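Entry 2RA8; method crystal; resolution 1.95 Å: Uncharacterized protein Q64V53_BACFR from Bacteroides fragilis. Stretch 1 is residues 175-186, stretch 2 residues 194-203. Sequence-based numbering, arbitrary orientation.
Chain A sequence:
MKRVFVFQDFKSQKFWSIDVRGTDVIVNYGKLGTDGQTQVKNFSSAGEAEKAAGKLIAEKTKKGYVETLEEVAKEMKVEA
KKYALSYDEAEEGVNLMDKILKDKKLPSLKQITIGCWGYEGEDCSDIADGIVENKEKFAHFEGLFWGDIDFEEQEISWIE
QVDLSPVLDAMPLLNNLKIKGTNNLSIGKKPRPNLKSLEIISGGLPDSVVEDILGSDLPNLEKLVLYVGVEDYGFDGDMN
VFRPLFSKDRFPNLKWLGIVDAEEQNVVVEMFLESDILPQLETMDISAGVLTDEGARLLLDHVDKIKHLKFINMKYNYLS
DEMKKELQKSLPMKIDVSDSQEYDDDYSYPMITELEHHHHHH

Stretch 1, residues 175-186: NNLKIKGTNNLS
Stretch 2 194-203: NLKSLEIISG

Two neighbouring parallel strands, 176-180 and 197-201, run side by side with axes 4.7 Å apart at closest and directions 6° apart; Asn 176 pairs with Ser 197 and Lys 180 with Ile 201, in unbroken register. Asn 175 (phi/psi -127/-12, chi1 p) opens the ladder: its O accepts from both Lys 196 N and Ser 197 N, each at 2.8 Å. From Asn 176 to Lys 180 phi stays between -136 and -120° and psi between 111 and 135°, so side chains alternate between faces. Leu 177 N donates to Ser 197 O (2.8 Å), and Leu 177 O accepts from Glu 199 N (3.0 Å) and from a water that also bonds Ser 197 OG. On the face shared with Ile 179, Leu 198 and Ile 200, Leu 177 CD1 packs 3.8 Å from Leu 198 CD1 and 4.2 Å from Leu 195 CD2. Lys 178, extended with all four chi angles t, follows Glu 199 on the other face; its NZ stays 4.4 Å from Glu 199 OE1, beyond a salt bridge, and its CE rests 3.9 Å from Ile 201 CD1. Ile 179 (chi1 m, chi2 t) repeats the pattern, N to Glu 199 O at 3.0 Å and O to Ile 201 N at 2.8 Å. Lys 180, also all t, brings CG 4.1 Å from Ile 201 CB before its end leads away. Gly 181 N closes the ladder on Ile 201 O (2.9 Å); its phi/psi of 103/131 would jam a CB against the preceding carbonyl. Thr 182 (chi1 p) turns toward stretch 2, OG1 hydrogen-bonding Ser 202 OG at 2.6 Å and CG2 touching Ile 200 CG2 at 3.7 Å. A type II turn, Thr 182 to Leu 185, is closed by Leu 185 N to Thr 182 O (3.1 Å).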

# COMPACT_ATOMS: atom_id res chain seq x y z
N ASN A 175 -20.66 -15.98 -8.59
CA ASN A 175 -20.43 -16.81 -7.41
C ASN A 175 -19.54 -16.10 -6.41
O ASN A 175 -19.44 -16.52 -5.27
CB ASN A 175 -19.82 -18.18 -7.78
CG ASN A 175 -18.47 -18.06 -8.47
OD1 ASN A 175 -17.57 -17.37 -8.01
ND2 ASN A 175 -18.33 -18.77 -9.59
N ASN A 176 -18.94 -14.99 -6.83
CA ASN A 176 -18.05 -14.20 -5.97
C ASN A 176 -18.46 -12.74 -6.03
O ASN A 176 -18.29 -12.08 -7.05
CB ASN A 176 -16.60 -14.38 -6.44
CG ASN A 176 -15.59 -13.72 -5.52
OD1 ASN A 176 -14.39 -13.90 -5.68
ND2 ASN A 176 -16.08 -12.94 -4.56
N LEU A 177 -18.99 -12.22 -4.92
CA LEU A 177 -19.47 -10.84 -4.86
C LEU A 177 -18.72 -10.06 -3.81
O LEU A 177 -18.65 -10.47 -2.65
CB LEU A 177 -20.95 -10.81 -4.51
CG LEU A 177 -21.92 -9.79 -5.11
CD1 LEU A 177 -23.09 -9.70 -4.15
CD2 LEU A 177 -21.31 -8.43 -5.31
N LYS A 178 -18.19 -8.92 -4.22
CA LYS A 178 -17.44 -8.05 -3.34
C LYS A 178 -17.91 -6.65 -3.61
O LYS A 178 -17.94 -6.22 -4.77
CB LYS A 178 -15.96 -8.19 -3.65
CG LYS A 178 -15.01 -7.41 -2.76
CD LYS A 178 -13.59 -7.82 -3.12
CE LYS A 178 -12.55 -7.05 -2.36
NZ LYS A 178 -11.20 -7.54 -2.77
N ILE A 179 -18.31 -5.95 -2.55
CA ILE A 179 -18.82 -4.59 -2.65
C ILE A 179 -18.12 -3.70 -1.63
O ILE A 179 -17.97 -4.07 -0.47
CB ILE A 179 -20.34 -4.55 -2.34
CG1 ILE A 179 -21.10 -5.54 -3.25
CG2 ILE A 179 -20.87 -3.14 -2.54
CD1 ILE A 179 -22.52 -5.81 -2.74
N LYS A 180 -17.71 -2.51 -2.06
CA LYS A 180 -17.03 -1.56 -1.19
C LYS A 180 -17.83 -0.28 -1.22
O LYS A 180 -18.08 0.25 -2.29
CB LYS A 180 -15.60 -1.31 -1.68
CG LYS A 180 -14.82 -0.29 -0.86
CD LYS A 180 -13.38 -0.19 -1.36
CE LYS A 180 -12.62 0.90 -0.62
NZ LYS A 180 -11.17 0.90 -0.95
N GLY A 181 -18.22 0.22 -0.04
CA GLY A 181 -19.02 1.43 0.05
C GLY A 181 -20.43 0.97 0.34
O GLY A 181 -20.93 0.07 -0.34
N THR A 182 -21.09 1.56 1.33
CA THR A 182 -22.44 1.11 1.67
C THR A 182 -23.55 2.14 1.78
O THR A 182 -24.68 1.80 2.11
CB THR A 182 -22.40 0.31 2.98
OG1 THR A 182 -21.72 1.08 3.98
CG2 THR A 182 -21.67 -1.01 2.78
N ASN A 183 -23.24 3.41 1.50
CA ASN A 183 -24.26 4.45 1.56
C ASN A 183 -25.39 4.15 0.58
O ASN A 183 -25.17 4.08 -0.63
CB ASN A 183 -23.67 5.83 1.20
CG ASN A 183 -22.73 6.36 2.27
OD1 ASN A 183 -22.10 7.41 2.08
ND2 ASN A 183 -22.63 5.66 3.39
N ASN A 184 -26.60 3.98 1.10
CA ASN A 184 -27.78 3.70 0.27
C ASN A 184 -27.65 2.42 -0.51
O ASN A 184 -28.21 2.30 -1.61
CB ASN A 184 -28.02 4.86 -0.71
CG ASN A 184 -28.39 6.16 -0.02
OD1 ASN A 184 -27.94 7.24 -0.41
ND2 ASN A 184 -29.21 6.06 1.02
N LEU A 185 -26.93 1.45 0.03
CA LEU A 185 -26.73 0.18 -0.65
C LEU A 185 -27.79 -0.82 -0.27
O LEU A 185 -28.30 -0.82 0.84
CB LEU A 185 -25.35 -0.41 -0.29
CG LEU A 185 -25.11 -1.88 -0.67
CD1 LEU A 185 -25.13 -2.04 -2.19
CD2 LEU A 185 -23.79 -2.37 -0.10
N SER A 186 -28.14 -1.69 -1.22
CA SER A 186 -29.10 -2.75 -0.97
C SER A 186 -28.80 -3.85 -1.95
O SER A 186 -28.27 -3.59 -3.03
CB SER A 186 -30.54 -2.26 -1.16
OG SER A 186 -31.45 -3.27 -0.78
N ASN A 194 -26.70 -19.02 -6.18
CA ASN A 194 -25.51 -18.91 -7.03
C ASN A 194 -24.30 -18.39 -6.29
O ASN A 194 -23.17 -18.77 -6.61
CB ASN A 194 -25.79 -18.01 -8.26
CG ASN A 194 -26.24 -16.60 -7.87
OD1 ASN A 194 -25.60 -15.61 -8.24
ND2 ASN A 194 -27.35 -16.51 -7.15
N LEU A 195 -24.52 -17.53 -5.30
CA LEU A 195 -23.41 -16.93 -4.53
C LEU A 195 -22.63 -17.85 -3.62
O LEU A 195 -23.21 -18.55 -2.77
CB LEU A 195 -23.92 -15.74 -3.69
CG LEU A 195 -24.23 -14.39 -4.33
CD1 LEU A 195 -25.29 -14.54 -5.40
CD2 LEU A 195 -24.73 -13.42 -3.25
N LYS A 196 -21.31 -17.88 -3.78
CA LYS A 196 -20.45 -18.70 -2.94
C LYS A 196 -19.66 -17.83 -1.99
O LYS A 196 -19.28 -18.25 -0.90
CB LYS A 196 -19.44 -19.50 -3.78
CG LYS A 196 -20.07 -20.49 -4.76
CD LYS A 196 -19.60 -21.91 -4.46
CE LYS A 196 -19.75 -22.82 -5.68
NZ LYS A 196 -18.83 -22.43 -6.78
N SER A 197 -19.39 -16.60 -2.43
CA SER A 197 -18.63 -15.66 -1.61
C SER A 197 -19.25 -14.28 -1.63
O SER A 197 -19.58 -13.73 -2.68
CB SER A 197 -17.18 -15.58 -2.11
OG SER A 197 -16.37 -14.87 -1.19
N LEU A 198 -19.37 -13.70 -0.43
CA LEU A 198 -19.95 -12.39 -0.25
C LEU A 198 -19.15 -11.61 0.75
O LEU A 198 -19.06 -11.99 1.92
CB LEU A 198 -21.39 -12.50 0.25
CG LEU A 198 -22.09 -11.20 0.66
CD1 LEU A 198 -22.12 -10.24 -0.54
CD2 LEU A 198 -23.50 -11.49 1.16
N GLU A 199 -18.55 -10.51 0.30
CA GLU A 199 -17.76 -9.66 1.18
C GLU A 199 -18.17 -8.24 0.97
O GLU A 199 -18.21 -7.76 -0.16
CB GLU A 199 -16.26 -9.80 0.90
CG GLU A 199 -15.40 -8.68 1.54
CD GLU A 199 -13.90 -8.97 1.48
OE1 GLU A 199 -13.45 -9.55 0.47
OE2 GLU A 199 -13.18 -8.61 2.43
N ILE A 200 -18.48 -7.55 2.06
CA ILE A 200 -18.88 -6.16 1.97
C ILE A 200 -17.95 -5.33 2.82
O ILE A 200 -17.80 -5.57 4.02
CB ILE A 200 -20.35 -5.98 2.41
CG1 ILE A 200 -21.28 -6.84 1.53
CG2 ILE A 200 -20.74 -4.51 2.30
CD1 ILE A 200 -22.75 -6.78 1.92
N ILE A 201 -17.30 -4.37 2.19
CA ILE A 201 -16.36 -3.47 2.85
C ILE A 201 -17.10 -2.18 3.10
O ILE A 201 -17.62 -1.56 2.17
CB ILE A 201 -15.13 -3.22 1.95
CG1 ILE A 201 -14.45 -4.56 1.65
CG2 ILE A 201 -14.13 -2.29 2.64
CD1 ILE A 201 -13.47 -4.51 0.49
N SER A 202 -17.07 -1.69 4.31
CA SER A 202 -17.92 -0.57 4.71
C SER A 202 -17.19 0.24 5.74
O SER A 202 -16.47 -0.35 6.62
CB SER A 202 -19.17 -1.11 5.35
OG SER A 202 -20.09 -0.13 5.67
N GLY A 203 -17.48 1.56 5.77
CA GLY A 203 -17.03 2.42 6.91
C GLY A 203 -18.09 2.50 8.02
O GLY A 203 -17.85 2.97 9.10
O HOH W 1 -16.49 -12.13 -2.17
O HOH W 2 -19.02 2.87 3.66